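Side-chain contact in hypothetical protein Atu2327 (Agrobacterium tumefaciens, PDB 2O8I), which is of unknown function but probably decarboxylates 2-oxo-4-hydroxy-4-carboxy-5-ureidoimidazoline to allantoin in urate breakdown: residues D90-P94 against Q95-R99. Residues are numbered along the deposited sequence; the frame is centred on the assembly and turned at random.
Sequences DRLSP and QEHAR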
loop_
_atom_site.group_PDB
_atom_site.type_symbol
_atom_site.label_atom_id
_atom_site.label_comp_id
_atom_site.label_asym_id
_atom_site.label_seq_id
_atom_site.Cartn_x
_atom_site.Cartn_y
_atom_site.Cartn_z
ATOM N N ASP A 90 -15.806 -4.053 -0.118
ATOM C CA ASP A 90 -15.656 -3.653 -1.510
ATOM C C ASP A 90 -16.805 -2.709 -1.984
ATOM O O ASP A 90 -16.721 -2.109 -3.063
ATOM C CB ASP A 90 -15.575 -4.919 -2.396
ATOM C CG ASP A 90 -16.662 -5.977 -2.044
ATOM O OD1 ASP A 90 -17.394 -5.835 -1.017
ATOM O OD2 ASP A 90 -16.782 -6.976 -2.797
ATOM N N ARG A 91 -17.879 -2.594 -1.195
ATOM C CA ARG A 91 -19.063 -1.830 -1.618
ATOM C C ARG A 91 -19.351 -0.627 -0.698
ATOM O O ARG A 91 -20.513 -0.282 -0.448
ATOM C CB ARG A 91 -20.287 -2.764 -1.734
ATOM C CG ARG A 91 -20.191 -3.774 -2.888
ATOM C CD ARG A 91 -21.562 -4.312 -3.307
ATOM N NE ARG A 91 -21.592 -5.783 -3.221
ATOM C CZ ARG A 91 -22.371 -6.599 -3.945
ATOM N NH1 ARG A 91 -23.211 -6.109 -4.861
ATOM N NH2 ARG A 91 -22.297 -7.919 -3.756
ATOM N N LEU A 92 -18.291 0.010 -0.196
ATOM C CA LEU A 92 -18.456 1.092 0.775
ATOM C C LEU A 92 -18.944 2.376 0.153
ATOM O O LEU A 92 -18.583 2.698 -0.968
ATOM C CB LEU A 92 -17.139 1.396 1.469
ATOM C CG LEU A 92 -16.611 0.401 2.490
ATOM C CD1 LEU A 92 -15.251 0.898 2.906
ATOM C CD2 LEU A 92 -17.557 0.259 3.698
ATOM N N SER A 93 -19.740 3.119 0.912
ATOM C CA SER A 93 -20.123 4.492 0.572
ATOM C C SER A 93 -18.939 5.445 0.412
ATOM O O SER A 93 -17.898 5.259 1.069
ATOM C CB SER A 93 -20.923 5.070 1.711
ATOM O OG SER A 93 -22.221 4.733 1.521
ATOM N N PRO A 94 -19.114 6.495 -0.423
ATOM C CA PRO A 94 -18.264 7.680 -0.232
ATOM C C PRO A 94 -18.248 8.130 1.240
ATOM O O PRO A 94 -17.174 8.348 1.787
ATOM C CB PRO A 94 -18.907 8.700 -1.145
ATOM C CG PRO A 94 -19.448 7.818 -2.271
ATOM C CD PRO A 94 -20.031 6.654 -1.568
ATOM N N GLN A 95 -19.416 8.174 1.877
ATOM C CA GLN A 95 -19.565 8.472 3.298
ATOM C C GLN A 95 -18.874 7.489 4.250
ATOM O O GLN A 95 -18.262 7.922 5.239
ATOM C CB GLN A 95 -21.045 8.514 3.647
ATOM C CG GLN A 95 -21.526 9.850 4.253
ATOM C CD GLN A 95 -21.351 9.918 5.801
ATOM O OE1 GLN A 95 -20.207 9.836 6.330
ATOM N NE2 GLN A 95 -22.493 10.082 6.526
ATOM N N GLU A 96 -18.993 6.178 3.989
ATOM C CA GLU A 96 -18.302 5.162 4.824
ATOM C C GLU A 96 -16.770 5.189 4.670
ATOM O O GLU A 96 -16.044 5.137 5.688
ATOM C CB GLU A 96 -18.889 3.750 4.651
ATOM C CG GLU A 96 -20.375 3.673 5.079
ATOM C CD GLU A 96 -21.226 2.658 4.270
ATOM O OE1 GLU A 96 -20.661 1.959 3.373
ATOM O OE2 GLU A 96 -22.470 2.589 4.536
ATOM N N HIS A 97 -16.274 5.311 3.431
ATOM C CA HIS A 97 -14.867 5.632 3.230
ATOM C C HIS A 97 -14.427 6.804 4.115
ATOM O O HIS A 97 -13.425 6.714 4.835
ATOM C CB HIS A 97 -14.610 6.005 1.796
ATOM C CG HIS A 97 -14.421 4.832 0.910
ATOM N ND1 HIS A 97 -13.207 4.178 0.798
ATOM C CD2 HIS A 97 -15.289 4.184 0.087
ATOM C CE1 HIS A 97 -13.338 3.183 -0.067
ATOM N NE2 HIS A 97 -14.592 3.157 -0.502
ATOM N N ALA A 98 -15.189 7.901 4.057
ATOM C CA ALA A 98 -14.865 9.096 4.832
ATOM C C ALA A 98 -14.845 8.830 6.340
ATOM O O ALA A 98 -13.979 9.359 7.053
ATOM C CB ALA A 98 -15.809 10.272 4.486
ATOM N N ARG A 99 -15.780 8.003 6.824
ATOM C CA ARG A 99 -15.815 7.681 8.248
ATOM C C ARG A 99 -14.526 6.950 8.598
ATOM O O ARG A 99 -13.928 7.239 9.625
ATOM C CB ARG A 99 -17.064 6.873 8.633
ATOM C CG ARG A 99 -17.451 6.904 10.112
ATOM C CD ARG A 99 -18.697 5.975 10.270
ATOM N NE ARG A 99 -19.156 5.659 11.649
ATOM C CZ ARG A 99 -20.344 5.107 11.968
ATOM N NH1 ARG A 99 -21.238 4.796 11.024
ATOM N NH2 ARG A 99 -20.654 4.842 13.239
#
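Ser93 and Pro94 turn the incoming loop into the first turn of helix 94-111, as two i-to-i+4 backbone hydrogen bonds attest: His97 N to Ser93 O (2.9 Å) and Ala98 N to Pro94 O (3.0 Å). Ser93 thus occupies the N-cap, and Glu96, three residues on, reaches back to it. Glu96 OE1 accepts a hydrogen bond from Ser93 N at 2.9 Å, almost perfectly straight at 177°, although the donor comes from above the carboxylate plane. With Glu96 CG anti to the carbonyl carbon (chi1 -62°) and the chain bent at chi2, the acid folds alongside Ser93, where Glu96 CD lies 3.5 Å from Ser93 CB. The Ser93 hydroxyl makes no capping bond in return. Glu96 OE2 also forms a long, weak ion pair with Arg124 NE, at the start of helix 124-135.

One residue before the N-cap, Leu92 packs against His97. Leu92 CD1 sits over one face of the imidazole, 4.2 Å from the ring centroid and just 9° off its normal, which is CH-pi geometry. Leu92 CB approaches His97 CD2 at 3.6 Å. Both residues are buried and also touch Leu70 of helix 66-74; Ser160 of the second subunit packs on His97. The pairing of the residue before the N-cap with the fourth helical residue matches the positions of a hydrophobic staple, here with a histidine as one partner. Combined with the bond from the N-cap amide to Glu96, one half of a capping box, and proline at N1, it is characteristic of a helix N-terminus.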